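Local coordinates for protein L-lysine 6-monooxygenase (Pseudomonas syringae pv. tomato, PDB 5CQF) that probably hydroxylates the side-chain amino group of lysine as an FAD- and NADPH-dependent monooxygenase of siderophore biosynthesis, at residues A[354-362]-A[371-379]. Sequence-based numbering, arbitrary orientation.
Sequences QYLIPPLLS and DVDGGLLID
The carboxylate of Asp373 meets a methyl of Leu356, whose CD2 lies 3.4 Å from Asp373 OD2, the side chains slanting past each other. The other carboxylate oxygen, Asp373 OD1, accepts from the backbone N of Gly375 at 2.8 Å, on the anti side and 32° out of the carboxylate plane, an Asx turn; it also salt-bridges Arg402. A chi1 of 56° sets Asp373 CG between its own N and carbonyl carbon, bringing OD1 back to Gly375 N. Pro359 CD sits 3.3 Å above the centre of one Tyr355 ring face. Both segments belong to the connection between strands 345-348 and 393-396, joining two parallel sheets, consistent with the paired Rossmann-type domains of flavin-dependent N-hydroxylating monooxygenases; a type I turn, Asp371 to Gly374, reverses the second segment. One hydrogen bond ties the segments, Leu376 N to Leu356 O, 2.8 Å and fairly straight at 158°. Gly375 CA lies close against the same oxygen. Leu376 divides its branches: CD1 lies 4.1 Å from Ile357 CG1, the side chains crossing near a right angle, whereas CD2 pushes end-on against Pro358 CD at 3.3 Å, unusually tight, and meets Leu361 CD1 at 3.9 Å. Pro358 and Leu361 also touch strand 163-166.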
ATOM      1  N   GLN A 354      17.343 -18.019  26.947  1.00 71.42           N
ATOM      2  CA  GLN A 354      17.559 -19.360  26.382  1.00 69.90           C
ATOM      3  C   GLN A 354      18.197 -20.229  27.471  1.00 66.83           C
ATOM      4  O   GLN A 354      19.243 -19.912  28.023  1.00 62.38           O
ATOM      5  CB  GLN A 354      18.359 -19.376  25.050  1.00 75.91           C
ATOM      6  CG  GLN A 354      19.687 -18.594  24.998  1.00 79.55           C
ATOM      7  CD  GLN A 354      20.654 -19.015  23.852  1.00 78.85           C
ATOM      8  OE1 GLN A 354      20.249 -19.230  22.694  1.00 64.16           O
ATOM      9  NE2 GLN A 354      21.954 -19.107  24.188  1.00 77.41           N
ATOM     10  N   TYR A 355      17.518 -21.308  27.822  1.00 63.40           N
ATOM     11  CA  TYR A 355      18.049 -22.228  28.788  1.00 62.00           C
ATOM     12  C   TYR A 355      19.152 -23.017  28.104  1.00 58.60           C
ATOM     13  O   TYR A 355      19.125 -23.226  26.887  1.00 51.12           O
ATOM     14  CB  TYR A 355      16.952 -23.173  29.260  1.00 64.45           C
ATOM     15  CG  TYR A 355      15.960 -22.565  30.225  1.00 67.32           C
ATOM     16  CD1 TYR A 355      16.397 -21.918  31.384  1.00 73.34           C
ATOM     17  CD2 TYR A 355      14.585 -22.697  30.021  1.00 68.12           C
ATOM     18  CE1 TYR A 355      15.494 -21.389  32.296  1.00 76.37           C
ATOM     19  CE2 TYR A 355      13.670 -22.168  30.922  1.00 70.50           C
ATOM     20  CZ  TYR A 355      14.128 -21.513  32.057  1.00 76.67           C
ATOM     21  OH  TYR A 355      13.237 -20.992  32.974  1.00 79.04           O
ATOM     22  N   LEU A 356      20.150 -23.419  28.876  1.00 55.68           N
ATOM     23  CA  LEU A 356      21.147 -24.363  28.366  1.00 56.88           C
ATOM     24  C   LEU A 356      20.543 -25.749  28.524  1.00 53.39           C
ATOM     25  O   LEU A 356      20.591 -26.550  27.603  1.00 50.79           O
ATOM     26  CB  LEU A 356      22.495 -24.235  29.113  1.00 56.57           C
ATOM     27  CG  LEU A 356      23.145 -22.854  28.980  1.00 59.63           C
ATOM     28  CD1 LEU A 356      24.476 -22.801  29.713  1.00 60.21           C
ATOM     29  CD2 LEU A 356      23.317 -22.427  27.518  1.00 58.84           C
ATOM     30  N   ILE A 357      19.984 -25.993  29.709  1.00 52.18           N
ATOM     31  CA  ILE A 357      19.237 -27.191  30.021  1.00 54.20           C
ATOM     32  C   ILE A 357      17.941 -26.750  30.674  1.00 54.07           C
ATOM     33  O   ILE A 357      17.971 -26.152  31.742  1.00 57.51           O
ATOM     34  CB  ILE A 357      19.982 -28.071  31.033  1.00 56.28           C
ATOM     35  CG1 ILE A 357      21.269 -28.598  30.410  1.00 57.53           C
ATOM     36  CG2 ILE A 357      19.092 -29.240  31.466  1.00 58.32           C
ATOM     37  CD1 ILE A 357      22.156 -29.376  31.364  1.00 59.86           C
ATOM     38  N   PRO A 358      16.796 -27.044  30.056  1.00 50.51           N
ATOM     39  CA  PRO A 358      15.589 -26.526  30.672  1.00 50.83           C
ATOM     40  C   PRO A 358      15.439 -27.072  32.075  1.00 51.15           C
ATOM     41  O   PRO A 358      15.849 -28.196  32.328  1.00 51.11           O
ATOM     42  CB  PRO A 358      14.465 -27.032  29.759  1.00 51.40           C
ATOM     43  CG  PRO A 358      15.122 -27.398  28.471  1.00 50.31           C
ATOM     44  CD  PRO A 358      16.546 -27.725  28.780  1.00 50.43           C
ATOM     45  N   PRO A 359      14.875 -26.276  32.993  1.00 53.74           N
ATOM     46  CA  PRO A 359      14.737 -26.720  34.387  1.00 55.82           C
ATOM     47  C   PRO A 359      14.031 -28.058  34.512  1.00 58.65           C
ATOM     48  O   PRO A 359      14.425 -28.857  35.349  1.00 55.28           O
ATOM     49  CB  PRO A 359      13.881 -25.630  35.037  1.00 55.40           C
ATOM     50  CG  PRO A 359      14.131 -24.417  34.207  1.00 56.76           C
ATOM     51  CD  PRO A 359      14.393 -24.898  32.801  1.00 54.92           C
ATOM     52  N   LEU A 360      12.995 -28.296  33.700  1.00 60.14           N
ATOM     53  CA  LEU A 360      12.243 -29.562  33.772  1.00 61.81           C
ATOM     54  C   LEU A 360      13.085 -30.803  33.458  1.00 59.75           C
ATOM     55  O   LEU A 360      12.705 -31.900  33.817  1.00 60.68           O
ATOM     56  CB  LEU A 360      11.001 -29.535  32.863  1.00 66.20           C
ATOM     57  CG  LEU A 360       9.810 -28.690  33.336  1.00 68.45           C
ATOM     58  CD1 LEU A 360       8.655 -28.786  32.349  1.00 72.02           C
ATOM     59  CD2 LEU A 360       9.351 -29.107  34.725  1.00 71.09           C
ATOM     60  N   LEU A 361      14.217 -30.634  32.791  1.00 57.79           N
ATOM     61  CA  LEU A 361      15.103 -31.751  32.513  1.00 55.74           C
ATOM     62  C   LEU A 361      16.260 -31.886  33.516  1.00 57.85           C
ATOM     63  O   LEU A 361      17.171 -32.680  33.292  1.00 57.42           O
ATOM     64  CB  LEU A 361      15.640 -31.614  31.086  1.00 53.27           C
ATOM     65  CG  LEU A 361      14.547 -31.728  30.035  1.00 52.70           C
ATOM     66  CD1 LEU A 361      15.119 -31.521  28.653  1.00 53.02           C
ATOM     67  CD2 LEU A 361      13.873 -33.077  30.105  1.00 52.11           C
ATOM     68  N   SER A 362      16.210 -31.128  34.615  1.00 60.93           N
ATOM     69  CA  SER A 362      17.253 -31.107  35.662  1.00 60.16           C
ATOM     70  C   SER A 362      17.704 -32.483  36.072  1.00 60.71           C
ATOM     71  O   SER A 362      18.898 -32.768  36.116  1.00 64.60           O
ATOM     72  CB  SER A 362      16.722 -30.434  36.920  1.00 59.24           C
ATOM     73  OG  SER A 362      16.637 -29.049  36.750  1.00 58.24           O
ATOM     74  N   ASP A 371      26.356 -30.127  24.758  1.00 49.94           N
ATOM     75  CA  ASP A 371      26.816 -29.287  23.673  1.00 50.96           C
ATOM     76  C   ASP A 371      28.038 -28.521  24.207  1.00 50.84           C
ATOM     77  O   ASP A 371      28.451 -28.712  25.346  1.00 48.92           O
ATOM     78  CB  ASP A 371      25.697 -28.318  23.235  1.00 52.71           C
ATOM     79  CG  ASP A 371      25.874 -27.787  21.786  1.00 55.87           C
ATOM     80  OD1 ASP A 371      26.923 -28.054  21.126  1.00 54.73           O
ATOM     81  OD2 ASP A 371      24.947 -27.081  21.305  1.00 59.14           O
ATOM     82  N   VAL A 372      28.588 -27.625  23.405  1.00 49.85           N
ATOM     83  CA  VAL A 372      29.828 -26.934  23.767  1.00 51.85           C
ATOM     84  C   VAL A 372      29.695 -26.067  25.028  1.00 51.51           C
ATOM     85  O   VAL A 372      30.701 -25.674  25.629  1.00 48.15           O
ATOM     86  CB  VAL A 372      30.358 -26.076  22.589  1.00 52.88           C
ATOM     87  CG1 VAL A 372      30.400 -26.918  21.309  1.00 53.10           C
ATOM     88  CG2 VAL A 372      29.516 -24.808  22.397  1.00 53.95           C
ATOM     89  N   ASP A 373      28.458 -25.767  25.430  1.00 49.70           N
ATOM     90  CA  ASP A 373      28.248 -24.920  26.599  1.00 49.56           C
ATOM     91  C   ASP A 373      27.692 -25.710  27.802  1.00 48.07           C
ATOM     92  O   ASP A 373      27.219 -25.122  28.776  1.00 47.58           O
ATOM     93  CB  ASP A 373      27.343 -23.736  26.230  1.00 48.10           C
ATOM     94  CG  ASP A 373      26.023 -24.183  25.642  1.00 45.73           C
ATOM     95  OD1 ASP A 373      25.680 -25.390  25.803  1.00 45.53           O
ATOM     96  OD2 ASP A 373      25.360 -23.343  24.988  1.00 44.89           O
ATOM     97  N   GLY A 374      27.755 -27.034  27.734  1.00 48.15           N
ATOM     98  CA  GLY A 374      27.166 -27.890  28.765  1.00 47.10           C
ATOM     99  C   GLY A 374      25.681 -28.135  28.567  1.00 46.22           C
ATOM    100  O   GLY A 374      25.141 -29.107  29.100  1.00 46.25           O
ATOM    101  N   GLY A 375      25.014 -27.279  27.792  1.00 47.00           N
ATOM    102  CA  GLY A 375      23.583 -27.425  27.551  1.00 46.39           C
ATOM    103  C   GLY A 375      23.183 -28.576  26.632  1.00 46.48           C
ATOM    104  O   GLY A 375      23.990 -29.428  26.267  1.00 47.15           O
ATOM    105  N   LEU A 376      21.915 -28.565  26.237  1.00 47.31           N
ATOM    106  CA  LEU A 376      21.342 -29.619  25.424  1.00 46.24           C
ATOM    107  C   LEU A 376      21.970 -29.635  24.058  1.00 44.71           C
ATOM    108  O   LEU A 376      22.258 -28.590  23.505  1.00 43.72           O
ATOM    109  CB  LEU A 376      19.827 -29.433  25.278  1.00 47.46           C
ATOM    110  CG  LEU A 376      18.875 -30.317  26.097  1.00 50.22           C
ATOM    111  CD1 LEU A 376      19.429 -30.704  27.455  1.00 51.11           C
ATOM    112  CD2 LEU A 376      17.515 -29.625  26.241  1.00 51.40           C
ATOM    113  N   LEU A 377      22.163 -30.837  23.527  1.00 44.99           N
ATOM    114  CA  LEU A 377      22.679 -31.041  22.187  1.00 46.41           C
ATOM    115  C   LEU A 377      21.525 -31.491  21.295  1.00 43.46           C
ATOM    116  O   LEU A 377      21.018 -32.598  21.411  1.00 41.44           O
ATOM    117  CB  LEU A 377      23.791 -32.084  22.212  1.00 48.54           C
ATOM    118  CG  LEU A 377      24.534 -32.360  20.902  1.00 50.71           C
ATOM    119  CD1 LEU A 377      25.010 -31.083  20.213  1.00 50.27           C
ATOM    120  CD2 LEU A 377      25.720 -33.272  21.224  1.00 52.23           C
ATOM    121  N   ILE A 378      21.092 -30.604  20.418  1.00 43.85           N
ATOM    122  CA  ILE A 378      19.817 -30.801  19.690  1.00 44.36           C
ATOM    123  C   ILE A 378      20.081 -30.925  18.194  1.00 43.57           C
ATOM    124  O   ILE A 378      20.799 -30.114  17.624  1.00 41.60           O
ATOM    125  CB  ILE A 378      18.810 -29.666  19.999  1.00 44.19           C
ATOM    126  CG1 ILE A 378      18.605 -29.568  21.517  1.00 46.32           C
ATOM    127  CG2 ILE A 378      17.472 -29.930  19.325  1.00 43.18           C
ATOM    128  CD1 ILE A 378      17.882 -28.330  22.004  1.00 46.91           C
ATOM    129  N   ASP A 379      19.508 -31.938  17.550  1.00 45.02           N
ATOM    130  CA  ASP A 379      19.784 -32.130  16.135  1.00 46.16           C
ATOM    131  C   ASP A 379      18.793 -31.315  15.282  1.00 48.05           C
ATOM    132  O   ASP A 379      18.010 -30.508  15.824  1.00 46.90           O
ATOM    133  CB  ASP A 379      19.847 -33.622  15.797  1.00 46.63           C
ATOM    134  CG  ASP A 379      18.511 -34.258  15.724  1.00 47.58           C
ATOM    135  OD1 ASP A 379      17.535 -33.495  15.644  1.00 45.86           O
ATOM    136  OD2 ASP A 379      18.435 -35.521  15.719  1.00 50.59           O
TER